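Local coordinates for ABC transporter periplasmic-binding protein YtfQ (Mycobacterium smegmatis, PDB 6HBD) that binds beta-D-galactofuranose between its lobes as the sugar-binding component of an ABC transporter, probably delivering furanose sugars for uptake, at residues I258-P263 against P289-D294; I237-A242 against G253-I258. All coordinates share one frame; numbering follows the deposited sequence.

Contact 1. Residues I258-P263 against P289-D294. With ZN (zinc ion), chain D.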
loop_
_atom_site.group_PDB
_atom_site.type_symbol
_atom_site.label_atom_id
_atom_site.label_comp_id
_atom_site.label_asym_id
_atom_site.label_seq_id
_atom_site.Cartn_x
_atom_site.Cartn_y
_atom_site.Cartn_z
ATOM N N ILE A 258 5.836 -12.589 -3.008
ATOM C CA ILE A 258 4.913 -11.458 -2.862
ATOM C C ILE A 258 4.400 -11.435 -1.416
ATOM O O ILE A 258 4.112 -12.494 -0.855
ATOM C CB ILE A 258 3.745 -11.444 -3.893
ATOM C CG1 ILE A 258 4.285 -11.202 -5.310
ATOM C CG2 ILE A 258 2.715 -10.345 -3.527
ATOM C CD1 ILE A 258 3.212 -11.064 -6.413
ATOM N N VAL A 259 4.310 -10.223 -0.828
ATOM C CA VAL A 259 3.825 -9.996 0.526
ATOM C C VAL A 259 2.527 -9.205 0.362
ATOM O O VAL A 259 2.535 -8.119 -0.217
ATOM C CB VAL A 259 4.854 -9.277 1.441
ATOM C CG1 VAL A 259 4.229 -8.940 2.791
ATOM C CG2 VAL A 259 6.097 -10.134 1.639
ATOM N N GLU A 260 1.414 -9.789 0.852
ATOM C CA GLU A 260 0.060 -9.275 0.733
ATOM C C GLU A 260 -0.166 -8.016 1.515
ATOM O O GLU A 260 0.165 -7.973 2.691
ATOM C CB GLU A 260 -0.926 -10.358 1.260
ATOM C CG GLU A 260 -2.414 -10.035 1.259
ATOM C CD GLU A 260 -3.223 -11.200 1.791
ATOM O OE1 GLU A 260 -3.844 -11.088 2.878
ATOM O OE2 GLU A 260 -3.195 -12.256 1.127
ATOM N N CYS A 261 -0.817 -7.034 0.900
ATOM C CA CYS A 261 -1.312 -5.843 1.578
ATOM C C CYS A 261 -2.772 -5.825 1.156
ATOM O O CYS A 261 -3.056 -5.722 -0.037
ATOM C CB CYS A 261 -0.586 -4.574 1.159
ATOM S SG CYS A 261 -1.220 -3.088 1.972
ATOM N N ASN A 262 -3.684 -5.996 2.098
ATOM C CA ASN A 262 -5.099 -6.180 1.806
ATOM C C ASN A 262 -5.872 -4.882 1.466
ATOM O O ASN A 262 -6.071 -4.035 2.338
ATOM C CB ASN A 262 -5.715 -6.901 2.994
ATOM C CG ASN A 262 -7.030 -7.578 2.727
ATOM O OD1 ASN A 262 -7.936 -6.997 2.084
ATOM N ND2 ASN A 262 -7.169 -8.801 3.282
ATOM N N PRO A 263 -6.395 -4.748 0.229
ATOM C CA PRO A 263 -7.148 -3.532 -0.121
ATOM C C PRO A 263 -8.587 -3.471 0.333
ATOM O O PRO A 263 -9.163 -2.389 0.265
ATOM C CB PRO A 263 -7.109 -3.540 -1.658
ATOM C CG PRO A 263 -7.069 -4.949 -2.007
ATOM C CD PRO A 263 -6.302 -5.660 -0.928
ATOM N N PRO A 289 -4.243 -7.748 8.420
ATOM C CA PRO A 289 -3.178 -8.756 8.359
ATOM C C PRO A 289 -2.512 -8.887 7.015
ATOM O O PRO A 289 -2.980 -8.333 6.013
ATOM C CB PRO A 289 -3.880 -10.048 8.756
ATOM C CG PRO A 289 -5.294 -9.821 8.572
ATOM C CD PRO A 289 -5.579 -8.376 8.367
ATOM N N ASP A 290 -1.400 -9.637 7.016
ATOM C CA ASP A 290 -0.587 -9.893 5.837
ATOM C C ASP A 290 -0.112 -11.341 5.831
ATOM O O ASP A 290 0.049 -11.965 6.871
ATOM C CB ASP A 290 0.669 -8.970 5.817
ATOM C CG ASP A 290 0.420 -7.463 5.946
ATOM O OD1 ASP A 290 -0.486 -6.938 5.231
ATOM O OD2 ASP A 290 1.134 -6.803 6.763
ATOM N N GLU A 291 0.183 -11.833 4.644
ATOM C CA GLU A 291 0.739 -13.153 4.389
ATOM C C GLU A 291 1.607 -13.018 3.161
ATOM O O GLU A 291 1.529 -12.002 2.458
ATOM C CB GLU A 291 -0.334 -14.227 4.197
ATOM C CG GLU A 291 -1.188 -14.097 2.947
ATOM C CD GLU A 291 -2.054 -15.296 2.635
ATOM O OE1 GLU A 291 -3.224 -15.069 2.270
ATOM O OE2 GLU A 291 -1.577 -16.448 2.736
ATOM N N ALA A 292 2.442 -14.017 2.908
ATOM C CA ALA A 292 3.320 -13.973 1.763
ATOM C C ALA A 292 3.229 -15.246 0.955
ATOM O O ALA A 292 2.833 -16.284 1.480
ATOM C CB ALA A 292 4.743 -13.725 2.213
ATOM N N PHE A 293 3.561 -15.153 -0.339
ATOM C CA PHE A 293 3.466 -16.280 -1.259
ATOM C C PHE A 293 4.725 -16.426 -2.094
ATOM O O PHE A 293 5.325 -15.431 -2.494
ATOM C CB PHE A 293 2.284 -16.085 -2.227
ATOM C CG PHE A 293 1.044 -15.489 -1.630
ATOM C CD1 PHE A 293 0.082 -16.294 -1.059
ATOM C CD2 PHE A 293 0.823 -14.127 -1.673
ATOM C CE1 PHE A 293 -1.107 -15.753 -0.575
ATOM C CE2 PHE A 293 -0.339 -13.579 -1.141
ATOM C CZ PHE A 293 -1.310 -14.403 -0.614
ATOM N N ASP A 294 5.119 -17.682 -2.333
ATOM C CA ASP A 294 6.152 -18.076 -3.271
ATOM C C ASP A 294 5.317 -18.389 -4.547
ATOM O O ASP A 294 4.126 -18.051 -4.562
ATOM C CB ASP A 294 6.982 -19.274 -2.741
ATOM C CG ASP A 294 6.269 -20.615 -2.610
ATOM O OD1 ASP A 294 5.159 -20.756 -3.162
ATOM O OD2 ASP A 294 6.826 -21.524 -1.953
HETATM ZN ZN ZN D . -4.401 -13.397 2.553
HETATM O O HOH W 1 -6.302 -13.500 1.709
#

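Contact 2. Residues I237-A242 against G253-I258. With GZL (beta-D-galactofuranose), chain L.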
loop_
_atom_site.group_PDB
_atom_site.type_symbol
_atom_site.label_atom_id
_atom_site.label_comp_id
_atom_site.label_asym_id
_atom_site.label_seq_id
_atom_site.Cartn_x
_atom_site.Cartn_y
_atom_site.Cartn_z
ATOM N N ILE A 237 12.255 -10.997 -8.707
ATOM C CA ILE A 237 11.393 -9.890 -8.310
ATOM C C ILE A 237 10.665 -10.309 -7.051
ATOM O O ILE A 237 10.264 -11.478 -6.928
ATOM C CB ILE A 237 10.399 -9.413 -9.389
ATOM C CG1 ILE A 237 11.097 -9.284 -10.787
ATOM C CG2 ILE A 237 9.716 -8.091 -8.933
ATOM C CD1 ILE A 237 10.162 -9.122 -11.992
ATOM N N VAL A 238 10.595 -9.357 -6.069
ATOM C CA VAL A 238 9.885 -9.494 -4.813
ATOM C C VAL A 238 9.148 -8.183 -4.597
ATOM O O VAL A 238 9.743 -7.113 -4.747
ATOM C CB VAL A 238 10.731 -9.960 -3.609
ATOM C CG1 VAL A 238 11.996 -10.672 -4.060
ATOM C CG2 VAL A 238 11.047 -8.839 -2.627
ATOM N N ALA A 239 7.830 -8.256 -4.347
ATOM C CA ALA A 239 7.043 -7.056 -4.190
ATOM C C ALA A 239 6.030 -7.167 -3.080
ATOM O O ALA A 239 5.887 -8.229 -2.461
ATOM C CB ALA A 239 6.372 -6.713 -5.500
ATOM N N VAL A 240 5.393 -6.026 -2.773
ATOM C CA VAL A 240 4.374 -5.896 -1.739
ATOM C C VAL A 240 3.047 -5.562 -2.448
ATOM O O VAL A 240 3.076 -4.857 -3.452
ATOM C CB VAL A 240 4.803 -4.822 -0.703
ATOM C CG1 VAL A 240 3.705 -4.576 0.338
ATOM C CG2 VAL A 240 6.102 -5.231 -0.023
ATOM N N ASP A 241 1.924 -6.072 -1.923
ATOM C CA ASP A 241 0.538 -5.943 -2.394
ATOM C C ASP A 241 -0.080 -7.273 -2.741
ATOM O O ASP A 241 -1.105 -7.507 -2.093
ATOM C CB ASP A 241 0.298 -4.981 -3.565
ATOM C CG ASP A 241 0.355 -3.502 -3.259
ATOM O OD1 ASP A 241 0.548 -3.142 -2.063
ATOM O OD2 ASP A 241 0.187 -2.696 -4.210
ATOM N N ALA A 242 0.316 -8.079 -3.712
ATOM C CA ALA A 242 -0.479 -9.281 -4.038
ATOM C C ALA A 242 -1.831 -8.894 -4.716
ATOM O O ALA A 242 -2.892 -9.296 -4.278
ATOM C CB ALA A 242 -0.708 -10.172 -2.809
ATOM N N GLY A 253 5.750 -17.638 -12.576
ATOM C CA GLY A 253 7.195 -17.666 -12.393
ATOM C C GLY A 253 7.913 -16.379 -12.739
ATOM O O GLY A 253 9.125 -16.309 -12.532
ATOM N N LYS A 254 7.200 -15.349 -13.252
ATOM C CA LYS A 254 7.830 -14.066 -13.581
ATOM C C LYS A 254 8.244 -13.269 -12.293
ATOM O O LYS A 254 9.210 -12.505 -12.337
ATOM C CB LYS A 254 6.956 -13.241 -14.537
ATOM C CG LYS A 254 6.651 -13.959 -15.855
ATOM C CD LYS A 254 6.046 -12.991 -16.859
ATOM C CE LYS A 254 5.769 -13.557 -18.230
ATOM N NZ LYS A 254 5.216 -12.515 -19.156
ATOM N N PHE A 255 7.529 -13.468 -11.154
ATOM C CA PHE A 255 7.875 -12.920 -9.827
ATOM C C PHE A 255 8.347 -14.118 -8.969
ATOM O O PHE A 255 8.160 -15.276 -9.367
ATOM C CB PHE A 255 6.682 -12.238 -9.149
ATOM C CG PHE A 255 6.415 -10.787 -9.459
ATOM C CD1 PHE A 255 6.539 -10.300 -10.751
ATOM C CD2 PHE A 255 5.799 -9.973 -8.522
ATOM C CE1 PHE A 255 6.169 -8.982 -11.056
ATOM C CE2 PHE A 255 5.459 -8.661 -8.821
ATOM C CZ PHE A 255 5.619 -8.180 -10.091
ATOM N N ASN A 256 8.980 -13.840 -7.806
ATOM C CA ASN A 256 9.505 -14.887 -6.893
ATOM C C ASN A 256 8.858 -14.936 -5.501
ATOM O O ASN A 256 8.686 -16.021 -4.966
ATOM C CB ASN A 256 10.997 -14.733 -6.719
ATOM C CG ASN A 256 11.754 -14.790 -8.008
ATOM O OD1 ASN A 256 11.891 -13.790 -8.700
ATOM N ND2 ASN A 256 12.247 -15.961 -8.359
ATOM N N TYR A 257 8.593 -13.777 -4.899
ATOM C CA TYR A 257 7.964 -13.674 -3.596
ATOM C C TYR A 257 7.060 -12.459 -3.571
ATOM O O TYR A 257 7.467 -11.408 -4.062
ATOM C CB TYR A 257 9.031 -13.521 -2.500
ATOM C CG TYR A 257 8.578 -14.022 -1.142
ATOM C CD1 TYR A 257 8.366 -15.380 -0.917
ATOM C CD2 TYR A 257 8.424 -13.147 -0.064
ATOM C CE1 TYR A 257 7.994 -15.856 0.335
ATOM C CE2 TYR A 257 8.055 -13.613 1.196
ATOM C CZ TYR A 257 7.834 -14.973 1.390
ATOM O OH TYR A 257 7.441 -15.506 2.606
ATOM N N ILE A 258 5.836 -12.589 -3.008
ATOM C CA ILE A 258 4.913 -11.458 -2.862
ATOM C C ILE A 258 4.400 -11.435 -1.416
ATOM O O ILE A 258 4.112 -12.494 -0.855
ATOM C CB ILE A 258 3.745 -11.444 -3.893
ATOM C CG1 ILE A 258 4.285 -11.202 -5.310
ATOM C CG2 ILE A 258 2.715 -10.345 -3.527
ATOM C CD1 ILE A 258 3.212 -11.064 -6.413
HETATM C C6 GZL L . -0.735 0.679 1.338
HETATM C C5 GZL L . -1.301 1.636 0.311
HETATM C C4 GZL L . -0.422 1.738 -0.924
HETATM C C3 GZL L . -0.223 0.434 -1.689
HETATM C C2 GZL L . 0.111 0.955 -3.074
HETATM O O6 GZL L . -1.491 0.752 2.541
HETATM O O5 GZL L . -1.543 2.924 0.885
HETATM O O4 GZL L . -1.054 2.606 -1.891
HETATM O O3 GZL L . 0.822 -0.393 -1.205
HETATM C C1 GZL L . -0.906 2.075 -3.215
HETATM O O2 GZL L . -0.050 0.003 -4.114
HETATM O O1 GZL L . -0.264 2.955 -4.066
#

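Contact 1. Residues I258-P263 against P289-D294
The carboxylates of E260 and E291 meet at a zinc ion with their planes turned 75° apart, and the ring of F293 has OE2 of E260 at its edge, near the ring plane, 3.3 Å from CZ. E260 holds the metal with both oxygens, OE1 at 2.4 Å and OE2 at 2.2 Å from the zinc, while E291 gives only OE1, at 2.1 Å; a water is the fourth ligand atom. Metal charge probably makes the close approach of the two acidic groups tolerable. E260 reaches the ion fully extended, CG anti to the backbone N (chi1 179°). Next to this site the segments run antiparallel, pairing the edge strand 292-293 of the six-stranded sheet with strand 257-260. I258 and F293 are a hydrogen-bonded pair, N of F293 lying 2.8 Å from O of I258 and the reverse bond closing the ring; V259 and A292 are a non-hydrogen-bonded pair, and CG2 of V259 touches CB of A292 on the face away from the F293 ring. At the last residue of strand 257-260, N of E260 donates almost straight to O of E291, 2.7 Å away. Helix 305-313 packs on E260 and F293, while helix 244-252 packs on I258 and F293.

Contact 2. Residues I237-A242 against G253-I258
The two strands of a beta-alpha-beta unit, 236-239 and 257-260, lie side by side and parallel here, with helix 244-252 as the crossover and a Schellman motif at G253 ending that helix. N of A239 donates to O of Y257, 3.2 Å away; just before the second strand begins, the N256 side chain joins the backbone bonding. OD1 of N256 accepts from N of I237 at 2.8 Å, the donor tilted 19° from the carbonyl plane, and N of N256 returns a bond to O of I237, which also receives a weak one from N of Y257. N256 therefore grips both polar backbone atoms of I237. CG2 of I237 sits squarely over the F255 ring, 4.1 Å from its centroid, a CH-pi contact; this methyl is anti to the backbone N, while the CG1 branch carries CD1 to CD1 of the same ring. CB of A239 approaches the ring obliquely at CE2. At the C-terminal end of strand 236-239 the chain turns, bringing CB of A242 to 3.5 Å from CG2 of I258 and presenting D241 to the sugar. OD1 and OD2 of D241 accept from O3 and O2 of the galactofuranose, respectively, and ND2 of N213 also donates to OD2. Helices 214-226 and 244-252 both pack on F255, helix 124-138 covers V238 and N256, and strand 208-211 flanks 236-239 on the side away from 257-260.

In the fold
Contacts 1 and 2 are consecutive seams of one sheet, their centres about 10 Å apart: strand 257-260 is the shared middle, with 236-239 along one edge and 292-293 along the other, and I258 belongs to both. The residue after it continues the parallel pairing: N of V259 lies 3.0 Å from O of A239, and O of V259 lies 2.7 Å from N of D241, both probable hydrogen bonds. The latter probably ties the backbone of D241 to the shared strand. Y257 also reaches across, its OH 3.3 Å from CB of A292. Each contact supplies one residue to the pocket: C261 of 258-263 comes within about 4 Å of the galactofuranose, nearest side-chain atom to sugar, and D241 of 237-242 binds it.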